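PDB 5Z5M: parahox neighbor from Phaeodactylum tricornutum CCAP 1055/1, which probably converts 5-hydroxyisourate to (S)-allantoin in urate degradation, joining hydroxyisourate hydrolase and OHCU decarboxylase activities in one chain. Local coordinates for residues A[241-246]-A[271-276]. Residues are numbered along the deposited sequence; the frame is centred on the assembly and turned at random.
Sequences GQYEWT and LRFGID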
loop_
_atom_site.group_PDB
_atom_site.type_symbol
_atom_site.label_atom_id
_atom_site.label_comp_id
_atom_site.label_asym_id
_atom_site.label_seq_id
_atom_site.Cartn_x
_atom_site.Cartn_y
_atom_site.Cartn_z
ATOM N N GLY A 241 -25.079 -0.003 5.004
ATOM C CA GLY A 241 -24.839 -1.157 5.849
ATOM C C GLY A 241 -23.411 -1.659 5.779
ATOM O O GLY A 241 -22.545 -1.017 5.187
ATOM N N GLN A 242 -23.162 -2.810 6.396
ATOM C CA GLN A 242 -21.839 -3.402 6.375
ATOM C C GLN A 242 -21.802 -4.575 5.407
ATOM O O GLN A 242 -22.720 -5.393 5.377
ATOM C CB GLN A 242 -21.429 -3.857 7.778
ATOM C CG GLN A 242 -19.993 -4.295 7.875
ATOM C CD GLN A 242 -19.611 -4.731 9.278
ATOM O OE1 GLN A 242 -20.353 -5.460 9.941
ATOM N NE2 GLN A 242 -18.452 -4.276 9.742
ATOM N N TYR A 243 -20.736 -4.651 4.620
ATOM C CA TYR A 243 -20.577 -5.705 3.613
ATOM C C TYR A 243 -19.244 -6.440 3.753
ATOM O O TYR A 243 -18.340 -5.978 4.452
ATOM C CB TYR A 243 -20.692 -5.111 2.203
ATOM C CG TYR A 243 -22.052 -4.524 1.876
ATOM C CD1 TYR A 243 -22.432 -3.280 2.370
ATOM C CD2 TYR A 243 -22.948 -5.206 1.058
ATOM C CE1 TYR A 243 -23.675 -2.740 2.080
ATOM C CE2 TYR A 243 -24.199 -4.671 0.760
ATOM C CZ TYR A 243 -24.554 -3.436 1.268
ATOM O OH TYR A 243 -25.788 -2.893 0.979
ATOM N N GLU A 244 -19.118 -7.575 3.071
ATOM C CA GLU A 244 -17.845 -8.278 3.004
ATOM C C GLU A 244 -17.634 -8.930 1.638
ATOM O O GLU A 244 -18.451 -9.744 1.202
ATOM C CB GLU A 244 -17.762 -9.335 4.111
ATOM C CG GLU A 244 -16.433 -10.048 4.192
ATOM C CD GLU A 244 -16.328 -10.953 5.412
ATOM O OE1 GLU A 244 -16.148 -12.178 5.229
ATOM O OE2 GLU A 244 -16.412 -10.436 6.550
ATOM N N TRP A 245 -16.559 -8.541 0.950
ATOM C CA TRP A 245 -16.095 -9.283 -0.215
ATOM C C TRP A 245 -15.418 -10.556 0.259
ATOM O O TRP A 245 -14.870 -10.606 1.360
ATOM C CB TRP A 245 -15.067 -8.517 -1.057
ATOM C CG TRP A 245 -15.449 -7.214 -1.723
ATOM C CD1 TRP A 245 -14.958 -5.978 -1.414
ATOM C CD2 TRP A 245 -16.308 -7.029 -2.862
ATOM N NE1 TRP A 245 -15.481 -5.033 -2.260
ATOM C CE2 TRP A 245 -16.318 -5.649 -3.154
ATOM C CE3 TRP A 245 -17.093 -7.888 -3.639
ATOM C CZ2 TRP A 245 -17.078 -5.106 -4.190
ATOM C CZ3 TRP A 245 -17.848 -7.344 -4.676
ATOM C CH2 TRP A 245 -17.832 -5.967 -4.937
ATOM N N THR A 246 -15.424 -11.568 -0.595
ATOM C CA THR A 246 -14.542 -12.712 -0.438
ATOM C C THR A 246 -13.782 -12.875 -1.744
ATOM O O THR A 246 -14.380 -13.176 -2.773
ATOM C CB THR A 246 -15.311 -14.011 -0.097
ATOM O OG1 THR A 246 -16.034 -13.841 1.129
ATOM C CG2 THR A 246 -14.341 -15.173 0.058
ATOM N N LEU A 271 -12.763 -8.952 2.792
ATOM C CA LEU A 271 -12.630 -7.497 2.805
ATOM C C LEU A 271 -13.921 -6.903 3.334
ATOM O O LEU A 271 -14.906 -6.791 2.604
ATOM C CB LEU A 271 -12.319 -6.954 1.405
ATOM C CG LEU A 271 -11.366 -5.757 1.298
ATOM C CD1 LEU A 271 -10.009 -6.134 1.856
ATOM C CD2 LEU A 271 -11.226 -5.276 -0.151
ATOM N N ARG A 272 -13.902 -6.532 4.611
ATOM C CA ARG A 272 -15.077 -6.023 5.310
ATOM C C ARG A 272 -15.122 -4.494 5.225
ATOM O O ARG A 272 -14.117 -3.830 5.490
ATOM C CB ARG A 272 -15.048 -6.488 6.770
ATOM C CG ARG A 272 -16.297 -6.202 7.583
ATOM C CD ARG A 272 -16.193 -6.892 8.943
ATOM N NE ARG A 272 -15.948 -8.325 8.797
ATOM C CZ ARG A 272 -15.566 -9.129 9.785
ATOM N NH1 ARG A 272 -15.386 -8.647 11.002
ATOM N NH2 ARG A 272 -15.363 -10.421 9.557
ATOM N N PHE A 273 -16.275 -3.946 4.844
ATOM C CA PHE A 273 -16.409 -2.500 4.656
ATOM C C PHE A 273 -17.846 -1.989 4.800
ATOM O O PHE A 273 -18.817 -2.742 4.665
ATOM C CB PHE A 273 -15.858 -2.095 3.284
ATOM C CG PHE A 273 -16.697 -2.568 2.126
ATOM C CD1 PHE A 273 -16.578 -3.862 1.651
ATOM C CD2 PHE A 273 -17.601 -1.715 1.518
ATOM C CE1 PHE A 273 -17.343 -4.301 0.583
ATOM C CE2 PHE A 273 -18.372 -2.147 0.450
ATOM C CZ PHE A 273 -18.243 -3.439 -0.018
ATOM N N GLY A 274 -17.973 -0.693 5.066
ATOM C CA GLY A 274 -19.273 -0.082 5.249
ATOM C C GLY A 274 -19.625 0.856 4.114
ATOM O O GLY A 274 -18.746 1.516 3.552
ATOM N N ILE A 275 -20.912 0.895 3.776
ATOM C CA ILE A 275 -21.454 1.862 2.825
ATOM C C ILE A 275 -22.341 2.857 3.575
ATOM O O ILE A 275 -23.280 2.468 4.260
ATOM C CB ILE A 275 -22.253 1.179 1.707
ATOM C CG1 ILE A 275 -21.302 0.378 0.804
ATOM C CG2 ILE A 275 -23.032 2.223 0.881
ATOM C CD1 ILE A 275 -22.008 -0.587 -0.115
ATOM N N ASP A 276 -22.038 4.142 3.447
ATOM C CA ASP A 276 -22.708 5.156 4.257
ATOM C C ASP A 276 -23.690 6.032 3.465
ATOM O O ASP A 276 -24.547 6.681 4.054
ATOM C CB ASP A 276 -21.666 6.045 4.933
ATOM C CG ASP A 276 -22.286 7.051 5.892
ATOM O OD1 ASP A 276 -22.897 6.624 6.896
ATOM O OD2 ASP A 276 -22.171 8.270 5.635
#
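Strands 241-246 and 271-275 run antiparallel, their axes 4.5 Å apart at closest approach, with G241-I275, Y243-F273 and W245-L271 as hydrogen-bonded pairs and Q242-G274 and E244-R272 as non-hydrogen-bonded pairs between them. The straightest bonds include Y243 N to F273 O, 2.7 Å long and nearly along the carbonyl axis. G241 has a backbone in which a CB would collide with the preceding carbonyl oxygen, which calls for glycine. Y243, W245 and F273 form an aromatic cluster on one face. With chi1 at 70°, F273 CG is wedged between its own N and C, which turns the ring toward 241-246. Y243 CB sits over one face of that ring, 3.7 Å from F273 CZ, a CH-pi contact. F273 CE1, at the rim of the same ring, lies over a face of the W245 indole, 3.5 Å from W245 NE1; the rings are turned only 26° from one another but offset, so that they hardly overlap. L271 CB meets the indole edge, and I275 CD1 approaches Y243 CE1 obliquely at 3.5 Å. On the other face, R272 bends at chi3 (-55°) and grips E244 side-on in a salt bridge: NE (3.1 Å) and NH2 both donate to the single oxygen E244 OE2, carboxylate and guanidinium nearly coplanar. Q242 crosses the R272 stem obliquely, NE2 3.5 Å from R272 CD. An alanine in place of R272 would remove both donors and the stem, and would probably leave E244 OE2 without its charge partner and Q242 less well packed. Within the transthyretin-like domain, strand 200-207 flanks 241-248 on its other side, strands 182-189 and 281-289 cover the aromatic face through L183 and V284, Y243 OH bonds to T239 O and R205, and backbone hydrogen bonds from G274 reach a second subunit.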